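Local structure of protein Rv1364c/MT1410 (Mycobacterium tuberculosis, 3KE6) at residues S131-A139 / F170-N178; P227-L236 / D248-R256. The protein probably acts in a sigma-factor regulatory pathway, pairing a manganese-binding RsbU-type PP2C phosphatase domain with an RsbW-type anti-sigma-factor kinase domain. All coordinates share one frame; numbering follows the deposited sequence.

Contact 1 of 2, residues S131-A139 / F170-N178; sequences SGEFQYCTA and FPVRSEVLN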
loop_
_atom_site.group_PDB
_atom_site.type_symbol
_atom_site.label_atom_id
_atom_site.label_comp_id
_atom_site.label_asym_id
_atom_site.label_seq_id
_atom_site.Cartn_x
_atom_site.Cartn_y
_atom_site.Cartn_z
ATOM N N SER A 131 -7.091 -5.863 -15.543
ATOM C CA SER A 131 -6.356 -5.971 -16.819
ATOM C C SER A 131 -4.833 -5.868 -16.733
ATOM O O SER A 131 -4.146 -6.177 -17.704
ATOM C CB SER A 131 -6.871 -4.923 -17.806
ATOM O OG SER A 131 -6.720 -3.620 -17.290
ATOM N N GLY A 132 -4.304 -5.439 -15.587
ATOM C CA GLY A 132 -2.865 -5.184 -15.453
ATOM C C GLY A 132 -2.468 -3.844 -16.063
ATOM O O GLY A 132 -1.299 -3.435 -16.009
ATOM N N GLU A 133 -3.446 -3.146 -16.634
ATOM C CA GLU A 133 -3.200 -1.864 -17.254
ATOM C C GLU A 133 -2.778 -0.890 -16.182
ATOM O O GLU A 133 -3.503 -0.689 -15.199
ATOM C CB GLU A 133 -4.457 -1.350 -17.951
ATOM C CG GLU A 133 -4.344 0.096 -18.409
ATOM C CD GLU A 133 -5.450 0.510 -19.349
ATOM O OE1 GLU A 133 -6.252 -0.358 -19.755
ATOM O OE2 GLU A 133 -5.503 1.715 -19.681
ATOM N N PHE A 134 -1.606 -0.293 -16.388
ATOM C CA PHE A 134 -1.029 0.664 -15.459
ATOM C C PHE A 134 -0.784 2.025 -16.132
ATOM O O PHE A 134 0.236 2.246 -16.787
ATOM C CB PHE A 134 0.277 0.123 -14.902
ATOM C CG PHE A 134 0.838 0.962 -13.811
ATOM C CD1 PHE A 134 0.319 0.876 -12.531
ATOM C CD2 PHE A 134 1.856 1.860 -14.064
ATOM C CE1 PHE A 134 0.822 1.667 -11.514
ATOM C CE2 PHE A 134 2.361 2.650 -13.058
ATOM C CZ PHE A 134 1.853 2.555 -11.787
ATOM N N GLN A 135 -1.737 2.932 -15.949
ATOM C CA GLN A 135 -1.700 4.252 -16.550
ATOM C C GLN A 135 -0.903 5.192 -15.664
ATOM O O GLN A 135 -1.213 5.342 -14.497
ATOM C CB GLN A 135 -3.131 4.765 -16.713
ATOM C CG GLN A 135 -3.261 6.223 -17.108
ATOM C CD GLN A 135 -4.632 6.545 -17.658
ATOM O OE1 GLN A 135 -5.306 5.676 -18.229
ATOM N NE2 GLN A 135 -5.051 7.806 -17.514
ATOM N N TYR A 136 0.107 5.843 -16.224
ATOM C CA TYR A 136 1.022 6.639 -15.427
ATOM C C TYR A 136 1.416 7.955 -16.092
ATOM O O TYR A 136 1.365 8.090 -17.316
ATOM C CB TYR A 136 2.270 5.817 -15.122
ATOM C CG TYR A 136 3.165 5.615 -16.314
ATOM C CD1 TYR A 136 2.914 4.611 -17.240
ATOM C CD2 TYR A 136 4.270 6.428 -16.515
ATOM C CE1 TYR A 136 3.741 4.424 -18.315
ATOM C CE2 TYR A 136 5.101 6.246 -17.587
ATOM C CZ TYR A 136 4.842 5.249 -18.493
ATOM O OH TYR A 136 5.693 5.090 -19.590
ATOM N N CYS A 137 1.796 8.912 -15.249
ATOM C CA CYS A 137 2.248 10.230 -15.652
ATOM C C CYS A 137 3.531 10.570 -14.892
ATOM O O CYS A 137 3.622 10.343 -13.679
ATOM C CB CYS A 137 1.179 11.288 -15.371
ATOM S SG CYS A 137 1.600 12.941 -16.031
ATOM N N THR A 138 4.514 11.081 -15.629
ATOM C CA THR A 138 5.808 11.491 -15.120
ATOM C C THR A 138 5.882 13.012 -15.239
ATOM O O THR A 138 6.381 13.536 -16.225
ATOM C CB THR A 138 6.957 10.877 -15.961
ATOM O OG1 THR A 138 6.796 11.239 -17.340
ATOM C CG2 THR A 138 6.965 9.365 -15.857
ATOM N N ALA A 139 5.352 13.710 -14.240
ATOM C CA ALA A 139 5.330 15.170 -14.244
ATOM C C ALA A 139 6.707 15.722 -13.869
ATOM O O ALA A 139 6.993 15.949 -12.691
ATOM C CB ALA A 139 4.263 15.687 -13.287
ATOM N N PHE A 170 -0.583 17.229 -18.821
ATOM C CA PHE A 170 -0.272 15.986 -18.102
ATOM C C PHE A 170 -0.663 14.758 -18.911
ATOM O O PHE A 170 -1.539 13.991 -18.503
ATOM C CB PHE A 170 -0.965 15.968 -16.747
ATOM C CG PHE A 170 -0.453 17.001 -15.807
ATOM C CD1 PHE A 170 0.640 16.734 -14.995
ATOM C CD2 PHE A 170 -1.053 18.251 -15.736
ATOM C CE1 PHE A 170 1.128 17.696 -14.125
ATOM C CE2 PHE A 170 -0.576 19.217 -14.864
ATOM C CZ PHE A 170 0.519 18.941 -14.059
ATOM N N PRO A 171 -0.014 14.570 -20.070
ATOM C CA PRO A 171 -0.208 13.374 -20.893
ATOM C C PRO A 171 0.162 12.092 -20.154
ATOM O O PRO A 171 1.005 12.124 -19.256
ATOM C CB PRO A 171 0.730 13.609 -22.082
ATOM C CG PRO A 171 1.681 14.664 -21.639
ATOM C CD PRO A 171 0.938 15.512 -20.680
ATOM N N VAL A 172 -0.468 10.982 -20.529
ATOM C CA VAL A 172 -0.342 9.720 -19.787
ATOM C C VAL A 172 -0.110 8.535 -20.724
ATOM O O VAL A 172 -0.656 8.502 -21.816
ATOM C CB VAL A 172 -1.606 9.421 -18.923
ATOM C CG1 VAL A 172 -1.682 10.360 -17.724
ATOM C CG2 VAL A 172 -2.879 9.505 -19.750
ATOM N N ARG A 173 0.700 7.573 -20.292
ATOM C CA ARG A 173 0.985 6.371 -21.079
ATOM C C ARG A 173 0.533 5.151 -20.305
ATOM O O ARG A 173 0.156 5.264 -19.146
ATOM C CB ARG A 173 2.482 6.231 -21.354
ATOM C CG ARG A 173 3.069 7.224 -22.314
ATOM C CD ARG A 173 4.552 6.924 -22.561
ATOM N NE ARG A 173 4.765 6.039 -23.709
ATOM C CZ ARG A 173 4.776 4.702 -23.680
ATOM N NH1 ARG A 173 4.589 4.018 -22.560
ATOM N NH2 ARG A 173 4.981 4.033 -24.809
ATOM N N SER A 174 0.600 3.985 -20.943
ATOM C CA SER A 174 0.221 2.735 -20.301
ATOM C C SER A 174 1.234 1.621 -20.517
ATOM O O SER A 174 1.884 1.558 -21.542
ATOM C CB SER A 174 -1.153 2.289 -20.796
ATOM O OG SER A 174 -2.166 2.966 -20.069
ATOM N N GLU A 175 1.366 0.755 -19.518
ATOM C CA GLU A 175 2.134 -0.479 -19.634
ATOM C C GLU A 175 1.256 -1.560 -19.056
ATOM O O GLU A 175 0.555 -1.310 -18.092
ATOM C CB GLU A 175 3.435 -0.397 -18.826
ATOM C CG GLU A 175 4.578 0.353 -19.517
ATOM C CD GLU A 175 5.330 -0.473 -20.563
ATOM O OE1 GLU A 175 5.097 -1.698 -20.690
ATOM O OE2 GLU A 175 6.176 0.125 -21.263
ATOM N N VAL A 176 1.283 -2.748 -19.644
ATOM C CA VAL A 176 0.581 -3.897 -19.075
ATOM C C VAL A 176 1.540 -4.670 -18.182
ATOM O O VAL A 176 2.569 -5.152 -18.646
ATOM C CB VAL A 176 0.001 -4.843 -20.163
ATOM C CG1 VAL A 176 1.105 -5.428 -21.048
ATOM C CG2 VAL A 176 -0.795 -5.954 -19.506
ATOM N N LEU A 177 1.207 -4.760 -16.900
ATOM C CA LEU A 177 1.974 -5.558 -15.948
ATOM C C LEU A 177 1.327 -6.926 -15.778
ATOM O O LEU A 177 0.152 -7.006 -15.431
ATOM C CB LEU A 177 1.988 -4.884 -14.581
ATOM C CG LEU A 177 2.383 -3.423 -14.444
ATOM C CD1 LEU A 177 2.247 -3.019 -12.975
ATOM C CD2 LEU A 177 3.779 -3.196 -14.922
ATOM N N ASN A 178 2.086 -7.996 -15.990
ATOM C CA ASN A 178 1.563 -9.355 -15.802
ATOM C C ASN A 178 1.643 -9.778 -14.341
ATOM O O ASN A 178 2.054 -8.984 -13.499
ATOM C CB ASN A 178 2.309 -10.323 -16.699
ATOM C CG ASN A 178 2.008 -10.085 -18.151
ATOM O OD1 ASN A 178 0.866 -10.246 -18.581
ATOM N ND2 ASN A 178 3.015 -9.670 -18.915
#
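Tyr136 and Arg173 run side by side across a hydrogen-bonded antiparallel pair, and their first torsions set this up: chi1 of 72° puts the phenol between its own backbone N and carbonyl carbon, while the arginine's CG lies beside its backbone N. Tyr136 CE1 then packs 3.8 Å from Arg173 CB, and Arg173 NH1 reaches Tyr136 OH in a weak bond of 3.3 Å, ring and guanidinium planes 51° apart; the phenol's stronger partner is the carbonyl of Glu157. Two backbone bonds close this pair, Tyr136 N to Arg173 O at 3.0 Å and Arg173 N to Tyr136 O at 3.1 Å. On the reverse face the extended Gln135 side chain slants across Val172, Gln135 NE2 lying 3.6 Å from Val172 CG2. Farther along, Cys137 SG meets the edge of the Phe170 ring, a sulfur-aromatic contact 5.4 Å from the centroid, and Ala139 CB touches the same ring at CE1. At the other end Leu177 N donates almost straight (174°) to Gly132 O, from above the carbonyl plane. Strand 173-176 is outermost, within this chain, in one of the two sheets expected of a PP2C-type domain; strand 133-139 joins it to strand 121-128, and helix 100-110 packs on Cys137, Phe170 and Val172.

Contact 2 of 2, residues P227-L236 / D248-R256; sequences PIDRLCSDTL and DVTLLAMQR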
loop_
_atom_site.group_PDB
_atom_site.type_symbol
_atom_site.label_atom_id
_atom_site.label_comp_id
_atom_site.label_asym_id
_atom_site.label_seq_id
_atom_site.Cartn_x
_atom_site.Cartn_y
_atom_site.Cartn_z
ATOM N N PRO A 227 8.319 -10.966 -1.843
ATOM C CA PRO A 227 9.360 -10.577 -2.787
ATOM C C PRO A 227 9.479 -9.062 -2.981
ATOM O O PRO A 227 10.587 -8.567 -3.069
ATOM C CB PRO A 227 8.947 -11.291 -4.074
ATOM C CG PRO A 227 8.127 -12.455 -3.607
ATOM C CD PRO A 227 7.370 -11.927 -2.434
ATOM N N ILE A 228 8.379 -8.320 -3.012
ATOM C CA ILE A 228 8.488 -6.863 -3.186
ATOM C C ILE A 228 9.218 -6.170 -2.032
ATOM O O ILE A 228 9.860 -5.145 -2.238
ATOM C CB ILE A 228 7.117 -6.151 -3.410
ATOM C CG1 ILE A 228 7.321 -4.752 -4.023
ATOM C CG2 ILE A 228 6.338 -6.020 -2.110
ATOM C CD1 ILE A 228 7.905 -4.740 -5.439
ATOM N N ASP A 229 9.111 -6.714 -0.828
ATOM C CA ASP A 229 9.799 -6.125 0.317
ATOM C C ASP A 229 11.307 -6.158 0.113
ATOM O O ASP A 229 11.956 -5.123 0.231
ATOM C CB ASP A 229 9.437 -6.832 1.627
ATOM C CG ASP A 229 7.994 -6.665 1.984
ATOM O OD1 ASP A 229 7.416 -5.626 1.625
ATOM O OD2 ASP A 229 7.424 -7.566 2.618
ATOM N N ARG A 230 11.869 -7.329 -0.199
ATOM C CA ARG A 230 13.315 -7.417 -0.383
ATOM C C ARG A 230 13.773 -6.701 -1.656
ATOM O O ARG A 230 14.823 -6.084 -1.666
ATOM C CB ARG A 230 13.804 -8.862 -0.338
ATOM C CG ARG A 230 13.662 -9.645 -1.607
ATOM C CD ARG A 230 13.882 -11.124 -1.343
ATOM N NE ARG A 230 13.264 -11.932 -2.393
ATOM C CZ ARG A 230 13.848 -12.262 -3.544
ATOM N NH1 ARG A 230 13.172 -12.989 -4.428
ATOM N NH2 ARG A 230 15.091 -11.872 -3.822
ATOM N N LEU A 231 12.980 -6.757 -2.716
ATOM C CA LEU A 231 13.291 -5.978 -3.903
ATOM C C LEU A 231 13.422 -4.506 -3.549
ATOM O O LEU A 231 14.299 -3.819 -4.079
ATOM C CB LEU A 231 12.221 -6.130 -4.990
ATOM C CG LEU A 231 12.507 -5.374 -6.301
ATOM C CD1 LEU A 231 13.936 -5.638 -6.779
ATOM C CD2 LEU A 231 11.501 -5.749 -7.384
ATOM N N CYS A 232 12.550 -4.030 -2.666
ATOM C CA CYS A 232 12.527 -2.626 -2.258
ATOM C C CYS A 232 13.646 -2.331 -1.278
ATOM O O CYS A 232 14.420 -1.401 -1.472
ATOM C CB CYS A 232 11.193 -2.289 -1.595
ATOM S SG CYS A 232 11.058 -0.574 -1.048
ATOM N N SER A 233 13.709 -3.142 -0.228
ATOM C CA SER A 233 14.687 -3.005 0.835
ATOM C C SER A 233 16.131 -3.134 0.310
ATOM O O SER A 233 16.963 -2.240 0.517
ATOM C CB SER A 233 14.402 -4.065 1.909
ATOM O OG SER A 233 14.946 -3.709 3.159
ATOM N N ASP A 234 16.424 -4.225 -0.394
ATOM C CA ASP A 234 17.813 -4.545 -0.747
ATOM C C ASP A 234 18.390 -3.632 -1.822
ATOM O O ASP A 234 19.559 -3.246 -1.756
ATOM C CB ASP A 234 17.956 -6.016 -1.164
ATOM C CG ASP A 234 17.735 -6.968 -0.009
ATOM O OD1 ASP A 234 18.103 -6.614 1.131
ATOM O OD2 ASP A 234 17.193 -8.069 -0.233
ATOM N N THR A 235 17.572 -3.304 -2.813
ATOM C CA THR A 235 17.941 -2.298 -3.794
ATOM C C THR A 235 18.452 -1.046 -3.102
ATOM O O THR A 235 19.580 -0.608 -3.351
ATOM C CB THR A 235 16.745 -1.905 -4.661
ATOM O OG1 THR A 235 16.603 -2.849 -5.726
ATOM C CG2 THR A 235 16.936 -0.523 -5.241
ATOM N N LEU A 236 17.631 -0.488 -2.218
ATOM C CA LEU A 236 17.938 0.817 -1.626
ATOM C C LEU A 236 19.183 0.806 -0.729
ATOM O O LEU A 236 19.969 1.752 -0.748
ATOM C CB LEU A 236 16.728 1.369 -0.870
ATOM C CG LEU A 236 16.816 2.846 -0.461
ATOM C CD1 LEU A 236 15.494 3.558 -0.698
ATOM C CD2 LEU A 236 17.267 2.998 1.008
ATOM N N ASP A 248 16.588 13.970 -0.188
ATOM C CA ASP A 248 15.585 13.036 0.280
ATOM C C ASP A 248 15.586 11.839 -0.662
ATOM O O ASP A 248 15.897 11.992 -1.847
ATOM C CB ASP A 248 14.211 13.697 0.286
ATOM C CG ASP A 248 14.120 14.841 1.266
ATOM O OD1 ASP A 248 14.440 14.626 2.450
ATOM O OD2 ASP A 248 13.728 15.953 0.854
ATOM N N VAL A 249 15.266 10.656 -0.137
ATOM C CA VAL A 249 15.159 9.441 -0.952
ATOM C C VAL A 249 13.876 8.685 -0.601
ATOM O O VAL A 249 13.562 8.449 0.576
ATOM C CB VAL A 249 16.379 8.483 -0.799
ATOM C CG1 VAL A 249 16.297 7.332 -1.821
ATOM C CG2 VAL A 249 17.676 9.238 -0.985
ATOM N N THR A 250 13.131 8.328 -1.640
ATOM C CA THR A 250 11.850 7.698 -1.480
ATOM C C THR A 250 11.748 6.666 -2.553
ATOM O O THR A 250 11.995 6.964 -3.720
ATOM C CB THR A 250 10.692 8.712 -1.632
ATOM O OG1 THR A 250 10.974 9.886 -0.856
ATOM C CG2 THR A 250 9.372 8.097 -1.170
ATOM N N LEU A 251 11.426 5.444 -2.147
ATOM C CA LEU A 251 11.228 4.344 -3.079
ATOM C C LEU A 251 9.905 3.652 -2.732
ATOM O O LEU A 251 9.642 3.316 -1.578
ATOM C CB LEU A 251 12.411 3.387 -3.020
ATOM C CG LEU A 251 12.300 2.085 -3.804
ATOM C CD1 LEU A 251 12.072 2.333 -5.282
ATOM C CD2 LEU A 251 13.556 1.285 -3.574
ATOM N N LEU A 252 9.050 3.508 -3.733
ATOM C CA LEU A 252 7.719 2.966 -3.532
ATOM C C LEU A 252 7.527 1.914 -4.584
ATOM O O LEU A 252 7.503 2.235 -5.768
ATOM C CB LEU A 252 6.665 4.058 -3.675
ATOM C CG LEU A 252 5.228 3.557 -3.686
ATOM C CD1 LEU A 252 4.819 3.033 -2.279
ATOM C CD2 LEU A 252 4.335 4.674 -4.157
ATOM N N ALA A 253 7.425 0.659 -4.156
ATOM C CA ALA A 253 7.453 -0.470 -5.080
ATOM C C ALA A 253 6.170 -1.240 -4.949
ATOM O O ALA A 253 5.623 -1.370 -3.850
ATOM C CB ALA A 253 8.616 -1.363 -4.775
ATOM N N MET A 254 5.682 -1.732 -6.080
ATOM C CA MET A 254 4.555 -2.625 -6.082
ATOM C C MET A 254 4.705 -3.718 -7.118
ATOM O O MET A 254 5.129 -3.462 -8.230
ATOM C CB MET A 254 3.261 -1.835 -6.257
ATOM C CG MET A 254 2.806 -1.612 -7.644
ATOM S SD MET A 254 1.757 -2.970 -8.198
ATOM C CE MET A 254 1.145 -2.174 -9.685
ATOM N N GLN A 255 4.384 -4.948 -6.730
ATOM C CA GLN A 255 4.398 -6.063 -7.655
ATOM C C GLN A 255 2.978 -6.536 -7.800
ATOM O O GLN A 255 2.250 -6.661 -6.816
ATOM C CB GLN A 255 5.270 -7.197 -7.136
ATOM C CG GLN A 255 5.101 -8.491 -7.904
ATOM C CD GLN A 255 6.017 -9.607 -7.426
ATOM O OE1 GLN A 255 6.811 -10.137 -8.195
ATOM N NE2 GLN A 255 5.891 -9.984 -6.161
ATOM N N ARG A 256 2.586 -6.811 -9.034
ATOM C CA ARG A 256 1.286 -7.397 -9.287
ATOM C C ARG A 256 1.335 -8.866 -8.885
ATOM O O ARG A 256 2.343 -9.541 -9.112
ATOM C CB ARG A 256 0.904 -7.242 -10.761
ATOM C CG ARG A 256 -0.579 -7.383 -11.015
ATOM C CD ARG A 256 -0.963 -7.173 -12.470
ATOM N NE ARG A 256 -2.399 -7.394 -12.648
ATOM C CZ ARG A 256 -2.982 -8.133 -13.598
ATOM N NH1 ARG A 256 -4.309 -8.224 -13.604
ATOM N NH2 ARG A 256 -2.279 -8.752 -14.555
#
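Ile228 presses its CD1 methyl onto the strand at Ala253, 3.5 Å from Ala253 CB, the closest approach of two side chains between helix 227-241 and strand 249-256. With chi1 at -162° its CG1 branch swings away from the backbone N and comes down on the strand, where CD1 also lies beside the peptide leading into Gln255. Beside the small Ala253 methyl the helix comes close: Cys232 CB sits 4.2 Å from Ala253 CB, and the CA atoms of these two residues are 6.2 Å apart. Two residues back along the strand, Leu251 CD2 reaches the helix backbone, 3.5 Å from Cys232 O, while Thr235 crosses it at about a right angle. Thr235 OG1 turns back to bond Leu231 O at 3.0 Å, so its hydroxyl is satisfied within the helix and its methyl, CG2, faces Leu251. Leu236 CD1 lies between Leu251 CB and Val249 CG1, at 3.9 and 4.0 Å, the leucine running counter to both. This is a helix laid nearly antiparallel (151°) on a central strand of the phosphatase domain, the layer of helices against sheet expected of a PP2C-type fold; strands 36-43 and 182-186 flank 249-256, and helix 198-212 packs beside Thr235. No hydrogen bond links the two segments. Packing is looser at exposed Pro227, next to the tightly held Ile228: its ring crosses the outer part of the Gln255 side chain obliquely, whereas Gln255 CB lies 4.0 Å from Ile228 CD1. At the flank by strand 36-43, partly exposed Asp229 makes a salt bridge with Arg226; Arg230 is on the solvent side.

Overall arrangement
Contact 1 and contact 2 follow one another along the chain, the first closing before the second opens, and both belong to the SpoIIE-type phosphatase domain. Their centres lie about 19 Å apart, in its two sheets: contact 1 at the margin of the five-stranded antiparallel sheet, contact 2 in the mixed sheet with a helix on it. Arg256 NH2 makes a probable, weak hydrogen bond to Leu177 O and Met254 CE packs against Leu177 CD1, joining the sheets at one end of strand 249-256. The strand's other end is at the metal site: a manganese ion lies about 8 Å from the Val249 side chain, against about 14 Å for that of Ala139, and Asp247 is a ligand of one of the two manganese ions.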